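Local coordinates for protein nitrite oxidoreductase subunit B (PDB 7B04) that probably relays electrons through iron-sulfur clusters between the catalytic subunit and a heme b as part of an anammox nitrite-oxidising complex, at residues 3-11 / 295-304. Sequence-based numbering, arbitrary orientation.
Sequences LVHNWHLGR and PQFGTEPNIY
His8 and Tyr304 join the N-terminal hairpin turn to strand 303-306 through a hydrogen bond of 3.0 Å between His8 NE2 and Tyr304 OH, in which either could be the donor. The hydroxyl lies at the imidazole edge, in its plane, while the two rings stand nearly perpendicular, at 85°.

Packing centres on Glu300. Its CG sits over one face of the His8 ring, 3.4 Å from the centroid, a CH-pi contact; with CG anti to the backbone N (chi1 -151°) and the chain extended beyond it, the carboxylate is carried past the imidazole toward the backbone of Trp7. Beyond His8, Trp7 CH2 rests 3.8 Å from Tyr304 CE1, and Pro295 CB meets His8 CB at 4.1 Å.

Few hydrogen bonds cross between the segments. Trp7 N gives Glu300 OE1 a weak one (3.4 Å), whereas OE2 forms a salt bridge with Arg21 and accepts from Thr179 OG1. Asn6 turns its amide plane 81° from the carboxylate and uses OD1 inside its own turn, accepting from Leu9 N at 3.0 Å in an Asx motif, the donor lying above the carbonyl plane. A leucine at Asn6 would probably leave Leu9 N without its acceptor and the turn carrying Trp7 and His8 less firmly set.

Behind this interface Pro301 approaches Cys178, a ligand of [4Fe-4S] cluster 3, to about 5 Å between side chains. The chemistry thus implies that His8, through its ring face and NE2, holds the turn to the loop beside this cluster, while the buried carboxylate, probably kept ionised by Arg21, adds a weak bond.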
loop_
_atom_site.group_PDB
_atom_site.type_symbol
_atom_site.label_atom_id
_atom_site.label_comp_id
_atom_site.label_asym_id
_atom_site.label_seq_id
_atom_site.Cartn_x
_atom_site.Cartn_y
_atom_site.Cartn_z
ATOM N N LEU A 3 39.696 21.777 -10.699
ATOM C CA LEU A 3 38.695 21.543 -11.770
ATOM C C LEU A 3 38.614 20.050 -12.032
ATOM O O LEU A 3 39.646 19.418 -12.163
ATOM C CB LEU A 3 39.112 22.184 -13.089
ATOM C CG LEU A 3 39.128 23.697 -13.166
ATOM C CD1 LEU A 3 37.751 24.270 -12.956
ATOM C CD2 LEU A 3 40.118 24.244 -12.169
ATOM N N VAL A 4 37.408 19.540 -12.168
ATOM C CA VAL A 4 37.190 18.104 -12.443
ATOM C C VAL A 4 36.216 18.017 -13.607
ATOM O O VAL A 4 35.457 18.919 -13.822
ATOM C CB VAL A 4 36.620 17.402 -11.206
ATOM C CG1 VAL A 4 37.494 17.583 -9.991
ATOM C CG2 VAL A 4 35.223 17.878 -10.901
ATOM N N HIS A 5 36.268 16.940 -14.344
ATOM C CA HIS A 5 35.372 16.727 -15.474
ATOM C C HIS A 5 34.100 16.013 -15.041
ATOM O O HIS A 5 34.156 14.962 -14.396
ATOM C CB HIS A 5 36.065 15.935 -16.583
ATOM C CG HIS A 5 35.190 15.677 -17.773
ATOM N ND1 HIS A 5 34.829 16.669 -18.659
ATOM C CD2 HIS A 5 34.585 14.546 -18.205
ATOM C CE1 HIS A 5 34.047 16.157 -19.594
ATOM N NE2 HIS A 5 33.884 14.871 -19.343
ATOM N N ASN A 6 32.955 16.587 -15.403
ATOM C CA ASN A 6 31.653 15.957 -15.223
ATOM C C ASN A 6 31.010 15.808 -16.591
ATOM O O ASN A 6 30.724 16.809 -17.258
ATOM C CB ASN A 6 30.751 16.781 -14.302
ATOM C CG ASN A 6 29.312 16.242 -14.219
ATOM O OD1 ASN A 6 28.773 15.716 -15.178
ATOM N ND2 ASN A 6 28.697 16.383 -13.057
ATOM N N TRP A 7 30.761 14.567 -16.994
ATOM C CA TRP A 7 30.172 14.339 -18.302
ATOM C C TRP A 7 28.679 14.652 -18.340
ATOM O O TRP A 7 28.149 14.894 -19.427
ATOM C CB TRP A 7 30.453 12.913 -18.771
ATOM C CG TRP A 7 29.895 11.831 -17.920
ATOM C CD1 TRP A 7 30.508 11.211 -16.869
ATOM C CD2 TRP A 7 28.622 11.203 -18.071
ATOM N NE1 TRP A 7 29.683 10.243 -16.348
ATOM C CE2 TRP A 7 28.518 10.220 -17.070
ATOM C CE3 TRP A 7 27.553 11.384 -18.953
ATOM C CZ2 TRP A 7 27.389 9.418 -16.928
ATOM C CZ3 TRP A 7 26.435 10.590 -18.810
ATOM C CH2 TRP A 7 26.359 9.619 -17.806
ATOM N N HIS A 8 27.985 14.658 -17.196
ATOM C CA HIS A 8 26.583 15.078 -17.210
ATOM C C HIS A 8 26.472 16.522 -17.676
ATOM O O HIS A 8 25.664 16.850 -18.552
ATOM C CB HIS A 8 25.951 14.948 -15.822
ATOM C CG HIS A 8 25.861 13.547 -15.312
ATOM N ND1 HIS A 8 25.431 13.253 -14.035
ATOM C CD2 HIS A 8 26.136 12.359 -15.899
ATOM C CE1 HIS A 8 25.443 11.944 -13.860
ATOM N NE2 HIS A 8 25.871 11.379 -14.975
ATOM N N LEU A 9 27.292 17.400 -17.101
ATOM C CA LEU A 9 27.297 18.802 -17.488
ATOM C C LEU A 9 28.087 19.048 -18.760
ATOM O O LEU A 9 27.952 20.120 -19.358
ATOM C CB LEU A 9 27.887 19.658 -16.367
ATOM C CG LEU A 9 27.236 19.586 -14.991
ATOM C CD1 LEU A 9 27.912 20.565 -14.048
ATOM C CD2 LEU A 9 25.754 19.883 -15.102
ATOM N N GLY A 10 28.897 18.085 -19.193
ATOM C CA GLY A 10 29.707 18.303 -20.376
ATOM C C GLY A 10 30.715 19.409 -20.175
ATOM O O GLY A 10 31.117 20.070 -21.141
ATOM N N ARG A 11 31.127 19.630 -18.931
ATOM C CA ARG A 11 31.946 20.768 -18.554
ATOM C C ARG A 11 32.885 20.306 -17.450
ATOM O O ARG A 11 32.708 19.232 -16.873
ATOM C CB ARG A 11 31.037 21.940 -18.130
ATOM C CG ARG A 11 31.615 22.978 -17.167
ATOM C CD ARG A 11 30.762 24.240 -17.110
ATOM N NE ARG A 11 29.537 24.066 -16.332
ATOM C CZ ARG A 11 29.486 24.075 -15.003
ATOM N NH1 ARG A 11 30.593 24.239 -14.292
ATOM N NH2 ARG A 11 28.324 23.916 -14.383
ATOM N N PRO A 295 20.939 16.957 -12.672
ATOM C CA PRO A 295 22.377 17.157 -12.882
ATOM C C PRO A 295 22.807 18.586 -12.649
ATOM O O PRO A 295 24.014 18.845 -12.574
ATOM C CB PRO A 295 22.585 16.739 -14.342
ATOM C CG PRO A 295 21.262 16.985 -14.987
ATOM C CD PRO A 295 20.221 16.699 -13.934
ATOM N N GLN A 296 21.860 19.520 -12.535
ATOM C CA GLN A 296 22.176 20.910 -12.204
ATOM C C GLN A 296 23.018 21.019 -10.947
ATOM O O GLN A 296 23.911 21.873 -10.869
ATOM C CB GLN A 296 20.884 21.693 -11.995
ATOM C CG GLN A 296 19.943 21.759 -13.177
ATOM C CD GLN A 296 18.831 20.732 -13.090
ATOM O OE1 GLN A 296 18.345 20.432 -12.008
ATOM N NE2 GLN A 296 18.429 20.182 -14.237
ATOM N N PHE A 297 22.756 20.150 -9.967
ATOM C CA PHE A 297 23.460 20.211 -8.692
ATOM C C PHE A 297 24.962 19.988 -8.842
ATOM O O PHE A 297 25.751 20.563 -8.079
ATOM C CB PHE A 297 22.840 19.206 -7.728
ATOM C CG PHE A 297 21.400 19.509 -7.387
ATOM C CD1 PHE A 297 20.902 20.798 -7.507
ATOM C CD2 PHE A 297 20.546 18.508 -6.958
ATOM C CE1 PHE A 297 19.587 21.082 -7.198
ATOM C CE2 PHE A 297 19.228 18.784 -6.644
ATOM C CZ PHE A 297 18.748 20.077 -6.767
ATOM N N GLY A 298 25.378 19.167 -9.801
ATOM C CA GLY A 298 26.788 18.972 -10.053
ATOM C C GLY A 298 27.436 17.837 -9.293
ATOM O O GLY A 298 28.659 17.845 -9.123
ATOM N N THR A 299 26.667 16.883 -8.786
ATOM C CA THR A 299 27.269 15.778 -8.056
ATOM C C THR A 299 27.551 14.562 -8.931
ATOM O O THR A 299 28.278 13.666 -8.491
ATOM C CB THR A 299 26.376 15.365 -6.885
ATOM O OG1 THR A 299 25.228 14.664 -7.377
ATOM C CG2 THR A 299 25.926 16.585 -6.097
ATOM N N GLU A 300 27.043 14.538 -10.167
ATOM C CA GLU A 300 27.035 13.357 -11.025
ATOM C C GLU A 300 26.317 12.199 -10.337
ATOM O O GLU A 300 26.966 11.239 -9.896
ATOM C CB GLU A 300 28.452 12.939 -11.429
ATOM C CG GLU A 300 28.515 12.245 -12.786
ATOM C CD GLU A 300 29.920 12.130 -13.341
ATOM O OE1 GLU A 300 30.431 13.137 -13.872
ATOM O OE2 GLU A 300 30.503 11.028 -13.266
ATOM N N PRO A 301 24.990 12.262 -10.213
ATOM C CA PRO A 301 24.243 11.111 -9.698
ATOM C C PRO A 301 24.426 9.900 -10.595
ATOM O O PRO A 301 24.734 10.010 -11.784
ATOM C CB PRO A 301 22.785 11.589 -9.709
ATOM C CG PRO A 301 22.858 13.066 -9.838
ATOM C CD PRO A 301 24.098 13.360 -10.612
ATOM N N ASN A 302 24.223 8.719 -10.012
ATOM C CA ASN A 302 24.388 7.479 -10.759
ATOM C C ASN A 302 23.144 6.603 -10.678
ATOM O O ASN A 302 23.237 5.384 -10.838
ATOM C CB ASN A 302 25.626 6.729 -10.271
ATOM C CG ASN A 302 26.905 7.486 -10.569
ATOM O OD1 ASN A 302 27.180 7.834 -11.718
ATOM N ND2 ASN A 302 27.687 7.762 -9.533
ATOM N N ILE A 303 21.986 7.209 -10.441
ATOM C CA ILE A 303 20.689 6.570 -10.615
ATOM C C ILE A 303 20.008 7.287 -11.770
ATOM O O ILE A 303 19.670 8.473 -11.665
ATOM C CB ILE A 303 19.841 6.630 -9.338
ATOM C CG1 ILE A 303 20.575 5.955 -8.179
ATOM C CG2 ILE A 303 18.487 5.975 -9.568
ATOM C CD1 ILE A 303 20.884 4.495 -8.424
ATOM N N TYR A 304 19.811 6.578 -12.875
ATOM C CA TYR A 304 19.328 7.170 -14.112
ATOM C C TYR A 304 17.897 6.727 -14.378
ATOM O O TYR A 304 17.538 5.571 -14.133
ATOM C CB TYR A 304 20.229 6.783 -15.285
ATOM C CG TYR A 304 21.667 7.209 -15.111
ATOM C CD1 TYR A 304 22.115 8.426 -15.607
ATOM C CD2 TYR A 304 22.574 6.399 -14.443
ATOM C CE1 TYR A 304 23.429 8.819 -15.447
ATOM C CE2 TYR A 304 23.889 6.782 -14.280
ATOM C CZ TYR A 304 24.311 7.995 -14.783
ATOM O OH TYR A 304 25.620 8.380 -14.619
#